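Hypothetical protein Atu0636 (Agrobacterium tumefaciens, PDB 2OZV) is predicted to be an O-methyltransferase, which would probably transfer a methyl group from S-adenosylmethionine to an oxygen of a substrate not yet identified. Local coordinates at residues 55-69 with 88-100. Residues are numbered along the deposited sequence; the frame is centred on the assembly and turned at random. Where two conformers were deposited one is given.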
# COMPACT_ATOMS: atom_id res chain seq x y z
N ALA B 55 26.65 1.29 9.17
CA ALA B 55 28.02 1.74 9.50
C ALA B 55 29.08 1.07 8.62
O ALA B 55 30.08 1.70 8.25
CB ALA B 55 28.33 1.49 11.00
N ALA B 56 28.86 -0.20 8.29
CA ALA B 56 29.80 -0.95 7.46
C ALA B 56 29.93 -0.31 6.07
O ALA B 56 31.03 -0.25 5.52
CB ALA B 56 29.38 -2.42 7.34
N ARG B 57 28.81 0.17 5.53
CA ARG B 57 28.77 0.75 4.18
C ARG B 57 29.17 2.25 4.17
O ARG B 57 29.84 2.72 3.24
CB ARG B 57 27.35 0.59 3.60
CG ARG B 57 27.21 1.16 2.18
CD ARG B 57 25.85 0.81 1.55
NE ARG B 57 24.75 1.12 2.46
CZ ARG B 57 24.16 2.31 2.57
NH1 ARG B 57 24.56 3.33 1.81
NH2 ARG B 57 23.17 2.48 3.46
N LEU B 58 28.76 2.97 5.20
CA LEU B 58 28.93 4.41 5.26
C LEU B 58 29.99 4.81 6.28
O LEU B 58 29.71 4.90 7.48
CB LEU B 58 27.60 5.09 5.58
CG LEU B 58 26.52 4.99 4.50
CD1 LEU B 58 25.27 5.71 5.00
CD2 LEU B 58 27.01 5.58 3.14
N GLU B 59 31.20 5.06 5.79
CA GLU B 59 32.34 5.29 6.68
C GLU B 59 32.18 6.52 7.57
O GLU B 59 32.77 6.57 8.64
CB GLU B 59 33.66 5.33 5.89
CG GLU B 59 34.08 3.91 5.53
CD GLU B 59 35.28 3.85 4.61
OE1 GLU B 59 35.12 4.15 3.40
OE2 GLU B 59 36.36 3.48 5.10
N LYS B 60 31.39 7.48 7.12
CA LYS B 60 31.19 8.73 7.82
C LYS B 60 29.99 8.71 8.78
O LYS B 60 29.73 9.71 9.46
CB LYS B 60 31.01 9.88 6.82
CG LYS B 60 32.26 10.20 5.98
CD LYS B 60 32.00 11.47 5.16
CE LYS B 60 33.29 12.08 4.67
NZ LYS B 60 33.61 11.61 3.29
N ALA B 61 29.25 7.61 8.83
CA ALA B 61 28.07 7.56 9.68
C ALA B 61 28.44 7.31 11.13
O ALA B 61 29.34 6.54 11.44
CB ALA B 61 27.13 6.44 9.21
N GLU B 62 27.68 7.92 12.03
CA GLU B 62 27.88 7.75 13.44
C GLU B 62 26.57 7.18 13.93
O GLU B 62 25.54 7.84 13.83
CB GLU B 62 28.19 9.10 14.04
CG GLU B 62 28.20 9.22 15.53
CD GLU B 62 28.65 10.63 15.96
OE1 GLU B 62 28.29 11.64 15.33
OE2 GLU B 62 29.36 10.73 16.95
N VAL B 63 26.61 5.95 14.42
CA VAL B 63 25.37 5.20 14.71
C VAL B 63 25.12 5.04 16.20
O VAL B 63 26.04 4.70 16.94
CB VAL B 63 25.35 3.82 13.99
CG1 VAL B 63 24.09 2.99 14.36
CG2 VAL B 63 25.47 4.03 12.47
N THR B 64 23.86 5.26 16.62
CA THR B 64 23.46 4.99 17.99
C THR B 64 22.41 3.90 17.96
O THR B 64 21.36 4.07 17.31
CB THR B 64 22.90 6.25 18.69
OG1 THR B 64 23.88 7.28 18.63
CG2 THR B 64 22.59 6.00 20.18
N LEU B 65 22.69 2.81 18.65
CA LEU B 65 21.74 1.69 18.74
C LEU B 65 21.00 1.80 20.07
O LEU B 65 21.63 1.85 21.14
CB LEU B 65 22.44 0.31 18.63
CG LEU B 65 23.37 -0.08 17.47
CD1 LEU B 65 24.00 -1.48 17.69
CD2 LEU B 65 22.66 -0.02 16.09
N TYR B 66 19.67 1.81 20.01
CA TYR B 66 18.86 1.84 21.23
C TYR B 66 18.23 0.49 21.53
O TYR B 66 17.57 -0.10 20.67
CB TYR B 66 17.76 2.90 21.15
CG TYR B 66 18.30 4.31 21.16
CD1 TYR B 66 18.61 4.95 22.37
CD2 TYR B 66 18.49 5.02 19.96
CE1 TYR B 66 19.11 6.27 22.39
CE2 TYR B 66 18.99 6.35 19.97
CZ TYR B 66 19.28 6.96 21.19
OH TYR B 66 19.77 8.25 21.24
N GLU B 67 18.40 0.03 22.77
CA GLU B 67 17.82 -1.22 23.25
C GLU B 67 17.03 -0.93 24.52
O GLU B 67 17.51 -0.19 25.39
CB GLU B 67 18.93 -2.24 23.58
CG GLU B 67 19.87 -2.58 22.41
CD GLU B 67 19.20 -3.42 21.33
OE1 GLU B 67 18.00 -3.71 21.42
OE2 GLU B 67 19.90 -3.79 20.38
N ARG B 68 15.85 -1.53 24.68
CA ARG B 68 15.11 -1.31 25.93
C ARG B 68 15.78 -2.01 27.12
O ARG B 68 15.96 -1.41 28.21
CB ARG B 68 13.65 -1.77 25.81
CG ARG B 68 12.64 -1.06 26.78
CD ARG B 68 13.21 -0.54 28.10
NE ARG B 68 12.13 -0.32 29.07
CZ ARG B 68 12.29 0.01 30.35
NH1 ARG B 68 11.22 0.17 31.13
NH2 ARG B 68 13.51 0.19 30.87
N SER B 69 16.19 -3.25 26.94
CA SER B 69 16.69 -3.99 28.09
C SER B 69 18.21 -4.01 28.21
O SER B 69 18.92 -3.98 27.19
CB SER B 69 16.16 -5.43 28.12
OG SER B 69 16.69 -6.19 27.06
N PHE B 88 34.25 -1.11 11.83
CA PHE B 88 33.29 0.00 11.97
C PHE B 88 32.70 0.13 13.38
O PHE B 88 31.96 1.07 13.65
CB PHE B 88 32.14 -0.16 10.97
CG PHE B 88 31.39 -1.45 11.14
CD1 PHE B 88 30.43 -1.58 12.14
CD2 PHE B 88 31.67 -2.55 10.33
CE1 PHE B 88 29.75 -2.80 12.34
CE2 PHE B 88 31.01 -3.77 10.50
CZ PHE B 88 30.03 -3.88 11.51
N SER B 89 33.00 -0.82 14.26
CA SER B 89 32.38 -0.87 15.58
C SER B 89 32.61 0.38 16.44
O SER B 89 31.78 0.72 17.27
CB SER B 89 32.81 -2.14 16.33
OG SER B 89 34.17 -2.08 16.69
N ALA B 90 33.73 1.07 16.21
CA ALA B 90 34.05 2.29 16.97
C ALA B 90 33.00 3.36 16.75
O ALA B 90 32.84 4.25 17.58
CB ALA B 90 35.42 2.82 16.58
N ARG B 91 32.30 3.28 15.62
CA ARG B 91 31.31 4.28 15.25
C ARG B 91 29.89 3.91 15.69
O ARG B 91 28.92 4.56 15.29
CB ARG B 91 31.36 4.55 13.75
CG ARG B 91 32.68 5.18 13.34
CD ARG B 91 32.67 5.53 11.89
NE ARG B 91 32.94 4.38 11.02
CZ ARG B 91 32.05 3.85 10.19
NH1 ARG B 91 30.81 4.33 10.12
NH2 ARG B 91 32.44 2.84 9.41
N ILE B 92 29.77 2.86 16.51
CA ILE B 92 28.47 2.39 16.95
C ILE B 92 28.40 2.45 18.47
O ILE B 92 29.20 1.82 19.17
CB ILE B 92 28.15 0.97 16.45
CG1 ILE B 92 28.15 0.98 14.90
CG2 ILE B 92 26.77 0.54 16.99
CD1 ILE B 92 27.87 -0.33 14.24
N GLU B 93 27.45 3.22 18.96
CA GLU B 93 27.28 3.35 20.41
C GLU B 93 25.99 2.65 20.77
O GLU B 93 25.00 2.89 20.12
CB GLU B 93 27.15 4.83 20.75
CG GLU B 93 27.11 5.10 22.24
CD GLU B 93 26.92 6.61 22.54
OE1 GLU B 93 26.79 7.44 21.62
OE2 GLU B 93 26.91 6.93 23.73
N VAL B 94 26.00 1.80 21.80
CA VAL B 94 24.78 1.12 22.20
C VAL B 94 24.29 1.77 23.49
O VAL B 94 25.05 1.84 24.47
CB VAL B 94 25.04 -0.38 22.48
CG1 VAL B 94 23.76 -1.10 22.93
CG2 VAL B 94 25.67 -1.04 21.25
N LEU B 95 23.04 2.23 23.48
CA LEU B 95 22.42 2.84 24.66
C LEU B 95 21.19 2.08 25.08
O LEU B 95 20.43 1.61 24.24
CB LEU B 95 22.04 4.29 24.40
CG LEU B 95 23.19 5.26 24.08
CD1 LEU B 95 22.62 6.63 23.69
CD2 LEU B 95 24.17 5.38 25.24
N GLU B 96 21.02 1.97 26.39
CA GLU B 96 19.79 1.43 26.97
C GLU B 96 18.76 2.55 27.06
O GLU B 96 18.98 3.53 27.77
CB GLU B 96 20.09 0.98 28.38
CG GLU B 96 20.00 -0.47 28.63
CD GLU B 96 20.20 -0.77 30.09
OE1 GLU B 96 19.19 -0.86 30.84
OE2 GLU B 96 21.38 -0.90 30.48
N ALA B 97 17.63 2.41 26.38
CA ALA B 97 16.56 3.40 26.46
C ALA B 97 15.25 2.83 26.01
O ALA B 97 15.20 2.09 25.02
CB ALA B 97 16.90 4.64 25.62
N ASP B 98 14.19 3.18 26.71
CA ASP B 98 12.85 2.83 26.30
C ASP B 98 12.43 3.87 25.25
O ASP B 98 12.23 5.04 25.59
CB ASP B 98 11.93 2.90 27.51
CG ASP B 98 10.48 2.62 27.17
OD1 ASP B 98 10.12 2.49 25.98
OD2 ASP B 98 9.69 2.53 28.14
N VAL B 99 12.29 3.44 24.00
CA VAL B 99 12.03 4.36 22.87
C VAL B 99 10.58 4.86 22.80
O VAL B 99 10.22 5.63 21.89
CB VAL B 99 12.48 3.79 21.51
CG1 VAL B 99 14.00 3.51 21.51
CG2 VAL B 99 11.65 2.54 21.13
N THR B 100 9.76 4.41 23.74
CA THR B 100 8.38 4.88 23.85
C THR B 100 8.26 6.02 24.88
O THR B 100 7.18 6.60 25.03
CB THR B 100 7.38 3.75 24.21
OG1 THR B 100 7.56 3.33 25.57
CG2 THR B 100 7.52 2.57 23.26
O HOH W 1 24.28 9.24 20.42
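Arg91 reaches from the foot of strand 92-96 into the join between helix 49-57 and strand 61-67, where its guanidinium meets backbone carbonyls from the last turn of the helix (Ala55), the beta turn (Leu58) and the first strand residue (Ala61). NH2 donates to Ala55 O at 2.9 Å from above that carbonyl plane, while NH1 meets Ala61 O on a lone pair at 3.0 Å. NH1 also makes a weak bond to Leu58 O, and Glu59 O lies, not bonded, over one face of the group. The bend at chi3 (-80°) turns the long chain toward this set of three carbonyls; arginine, flat and rich in N-H groups, suits a place where they converge.

Beyond it the strands run parallel. Six backbone bonds, from Val63 N to Arg91 O (2.8 Å) through Ala97 N to Glu67 O, join them, and side chains alternate between two faces. On the face of Val63, Leu65, Ile92 and Val94, aliphatic side chains pack together, Ile92 CG2 against the Leu65 side chain; Ile92 CD1 meets Ala55 CB, small enough to let the helix end come close. On the other, Leu95 CD1 lies 3.6 Å from Thr64 CG2 and alongside the Tyr66 ring, whose CD1 touches Ala97 CB at 3.7 Å; the tyrosine hydroxyl bonds Gly110 O. A water bound to Thr64 OG1 donates weakly to Glu93 OE1.

Strand 61-67, helix 70-80 and strand 92-96 form a beta-alpha-beta crossover of the Rossmann-like methyltransferase fold. Strand 92-96 is outermost within the chain, strand 38-42 flanks 61-67 on its other edge, and Met52 of helix 49-57 and Leu80 of helix 70-80 pack on Ile92.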